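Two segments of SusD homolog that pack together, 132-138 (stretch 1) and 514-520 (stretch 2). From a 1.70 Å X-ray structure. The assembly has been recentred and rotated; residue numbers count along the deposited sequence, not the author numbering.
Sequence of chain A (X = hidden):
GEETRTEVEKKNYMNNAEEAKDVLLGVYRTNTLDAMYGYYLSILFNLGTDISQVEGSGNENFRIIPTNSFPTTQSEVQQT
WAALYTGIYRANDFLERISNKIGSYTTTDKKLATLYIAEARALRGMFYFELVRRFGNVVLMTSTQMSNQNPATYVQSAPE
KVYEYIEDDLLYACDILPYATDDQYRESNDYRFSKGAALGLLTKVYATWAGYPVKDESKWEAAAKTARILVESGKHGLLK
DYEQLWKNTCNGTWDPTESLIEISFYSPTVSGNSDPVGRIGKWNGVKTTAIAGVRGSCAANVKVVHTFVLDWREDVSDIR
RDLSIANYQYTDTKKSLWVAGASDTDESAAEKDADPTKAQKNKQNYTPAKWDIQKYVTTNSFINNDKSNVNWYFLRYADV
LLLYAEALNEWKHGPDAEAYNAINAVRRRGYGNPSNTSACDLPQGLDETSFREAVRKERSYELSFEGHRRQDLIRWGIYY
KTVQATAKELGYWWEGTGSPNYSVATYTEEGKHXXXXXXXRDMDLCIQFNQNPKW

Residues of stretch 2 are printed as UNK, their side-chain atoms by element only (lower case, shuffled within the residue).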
# COMPACT_ATOMS: atom_id res chain seq x y z
N VAL A 132 0.07 -12.10 7.50
CA VAL A 132 0.33 -13.33 6.80
C VAL A 132 1.19 -13.15 5.53
O VAL A 132 2.07 -13.98 5.26
CB VAL A 132 -0.97 -14.12 6.47
CG1 VAL A 132 -1.76 -13.50 5.25
CG2 VAL A 132 -0.66 -15.58 6.21
N ARG A 133 0.98 -12.07 4.77
CA ARG A 133 1.74 -11.92 3.55
C ARG A 133 3.17 -11.49 3.85
O ARG A 133 4.09 -11.84 3.10
CB ARG A 133 1.06 -10.98 2.53
CG ARG A 133 1.12 -9.49 2.86
CD ARG A 133 0.22 -8.75 1.91
NE ARG A 133 0.26 -7.32 2.11
CZ ARG A 133 0.03 -6.43 1.16
NH1 ARG A 133 -0.18 -6.81 -0.08
NH2 ARG A 133 0.06 -5.15 1.45
N ARG A 134 3.39 -10.70 4.91
CA ARG A 134 4.72 -10.20 5.21
C ARG A 134 5.58 -11.11 6.08
O ARG A 134 6.81 -11.12 5.94
CB ARG A 134 4.64 -8.78 5.82
CG ARG A 134 4.01 -7.78 4.87
CD ARG A 134 3.92 -6.37 5.43
NE ARG A 134 3.45 -5.46 4.42
CZ ARG A 134 4.20 -4.86 3.49
NH1 ARG A 134 5.52 -5.04 3.41
NH2 ARG A 134 3.60 -4.08 2.60
N PHE A 135 4.92 -11.84 6.99
CA PHE A 135 5.58 -12.70 7.95
C PHE A 135 5.37 -14.18 7.72
O PHE A 135 6.06 -14.98 8.34
CB PHE A 135 5.20 -12.31 9.37
CG PHE A 135 5.67 -10.93 9.79
CD1 PHE A 135 6.96 -10.74 10.30
CD2 PHE A 135 4.84 -9.83 9.69
CE1 PHE A 135 7.41 -9.47 10.71
CE2 PHE A 135 5.28 -8.57 10.11
CZ PHE A 135 6.56 -8.40 10.61
N GLY A 136 4.36 -14.54 6.94
CA GLY A 136 4.17 -15.95 6.55
C GLY A 136 3.58 -16.91 7.55
O GLY A 136 2.64 -17.64 7.23
N ASN A 137 4.16 -16.97 8.74
CA ASN A 137 3.83 -17.94 9.77
C ASN A 137 3.53 -17.19 11.07
O ASN A 137 4.43 -16.88 11.85
CB ASN A 137 5.05 -18.83 9.91
CG ASN A 137 5.32 -19.56 8.63
OD1 ASN A 137 4.56 -20.46 8.29
ND2 ASN A 137 6.34 -19.14 7.86
N VAL A 138 2.24 -16.95 11.28
CA VAL A 138 1.83 -16.03 12.32
C VAL A 138 0.81 -16.71 13.25
O VAL A 138 0.28 -17.80 12.97
CB VAL A 138 1.30 -14.72 11.70
CG1 VAL A 138 2.41 -14.03 10.75
CG2 VAL A 138 -0.07 -14.92 11.04
N UNK A 514 11.73 -13.12 0.65
CA UNK A 514 10.31 -13.17 0.31
C UNK A 514 9.43 -13.05 1.58
O UNK A 514 8.22 -12.89 1.47
c UNK A 514 12.05 -15.40 -1.41
c UNK A 514 9.93 -14.44 -0.42
o UNK A 514 12.26 -15.82 -0.25
o UNK A 514 12.87 -15.50 -2.35
c UNK A 514 10.74 -14.72 -1.68
N UNK A 515 10.04 -13.19 2.76
CA UNK A 515 9.38 -12.89 4.04
C UNK A 515 10.26 -12.04 4.91
O UNK A 515 11.50 -12.05 4.76
c UNK A 515 6.67 -14.55 4.22
c UNK A 515 8.11 -15.14 4.22
c UNK A 515 9.14 -14.17 4.82
c UNK A 515 8.17 -16.47 4.99
N UNK A 516 9.63 -11.32 5.82
CA UNK A 516 10.36 -10.70 6.92
C UNK A 516 10.55 -11.76 7.99
O UNK A 516 9.80 -12.77 8.02
c UNK A 516 9.87 -6.95 7.41
c UNK A 516 10.35 -8.14 5.42
c UNK A 516 9.61 -9.48 7.47
c UNK A 516 10.14 -5.74 6.77
c UNK A 516 9.98 -8.16 6.76
c UNK A 516 10.66 -6.93 4.76
c UNK A 516 10.57 -5.74 5.46
N UNK A 517 11.56 -11.60 8.84
CA UNK A 517 11.73 -12.56 9.90
C UNK A 517 10.66 -12.38 10.97
O UNK A 517 10.12 -11.28 11.13
c UNK A 517 13.15 -10.63 10.29
c UNK A 517 12.49 -10.47 8.94
c UNK A 517 13.08 -12.17 10.51
N UNK A 518 10.42 -13.43 11.74
CA UNK A 518 9.59 -13.31 12.92
C UNK A 518 10.51 -12.49 13.85
O UNK A 518 11.68 -12.81 13.93
c UNK A 518 7.37 -15.10 11.87
c UNK A 518 8.64 -15.61 12.53
c UNK A 518 9.31 -14.67 13.55
c UNK A 518 8.49 -14.49 14.83
N UNK A 519 10.02 -11.42 14.47
CA UNK A 519 10.95 -10.62 15.29
C UNK A 519 11.68 -11.43 16.35
O UNK A 519 11.10 -12.30 17.01
c UNK A 519 10.05 -9.54 15.92
c UNK A 519 8.66 -10.84 14.46
c UNK A 519 8.86 -9.45 15.02
N UNK A 520 12.95 -11.15 16.51
CA UNK A 520 13.75 -11.91 17.46
C UNK A 520 13.17 -11.84 18.87
O UNK A 520 13.19 -12.82 19.59
o UNK A 520 16.37 -13.84 16.41
c UNK A 520 16.20 -13.72 17.61
n UNK A 520 16.07 -14.77 18.44
c UNK A 520 16.12 -12.34 18.25
c UNK A 520 15.19 -11.41 17.48
O HOH W 1 6.47 -10.86 2.10

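Position 514 carries three side-chain carbons in a chain, and the third holds two oxygens. That is a carboxylate on a two-carbon arm. Its end leads away from stretch 1 and touches nothing there. The residue is Glu514. Its backbone still takes part: one water lies 2.8 Å from Glu514 O and 2.8 Å from Arg133 O, and so bridges the two carbonyl oxygens.

Position 515 has four side-chain carbons, forked at the second. One of its end carbons packs against Gly136 N and Phe135 C. A fork one carbon beyond CB is the mark of leucine, so this is Leu515. Its chi1 is m and its chi2 is t, which brings the end of the side chain close to the helix terminus. Leu515 CD2 lies 3.6 Å from Gly136 N and 3.8 Å from Phe135 C. Leu515 CD1 reaches to 4.3 Å from Asn137 ND2.

Position 516 shows one carbon followed by a ring of six carbons, with no oxygen on the ring. The CB touches the Phe135 ring. This is Phe516. Its CA-to-CB bond points toward stretch 1, but the ring leads away. Phe516 CB lies 3.9 Å from Phe135 CE1. The backbone gives the one direct hydrogen bond of the contact, from Phe516 N to Arg134 O, at 2.8 Å and nearly straight at 169°.

Position 517 has three carbons that close a ring onto the backbone N. Its backbone O meets the Phe135 ring. This is Pro517. Its CA-to-CB bond points away from stretch 1, but Pro517 O sits at the edge of the Phe135 ring, 3.3 Å from Phe135 CE1.

Position 518 has four carbons, forked at the first, with one arm two carbons long. That arm ends by Asn137 O and Phe135 CB. This is Ile518. Ile518 CD1 is 3.4 Å from Asn137 O and 4.3 Å from Phe135 CB.

Position 519 again has three carbons closing a ring onto N. A ring carbon approaches Phe135 CE1. This is Pro519, at the N-cap position of a helix. Pro519 CD lies 4.2 Å from Phe135 CE1.

Position 520 has three carbons, the third with one oxygen and one nitrogen. It is out of reach of stretch 1. The amide identifies Gln520.

The contact joins a helix end to an irregular segment. The hydrogen bond to Arg134 O fixes the backbones together, and apolar groups pack beside it. Phe135 buries the most area, against Phe516, Ile518 and Pro519. Gly136 has positive phi, which favours glycine. An ideal CB there would clash, 2.9 Å from Leu515 CD1.

Stretch 2, residues 514-520: ELFPIPQ
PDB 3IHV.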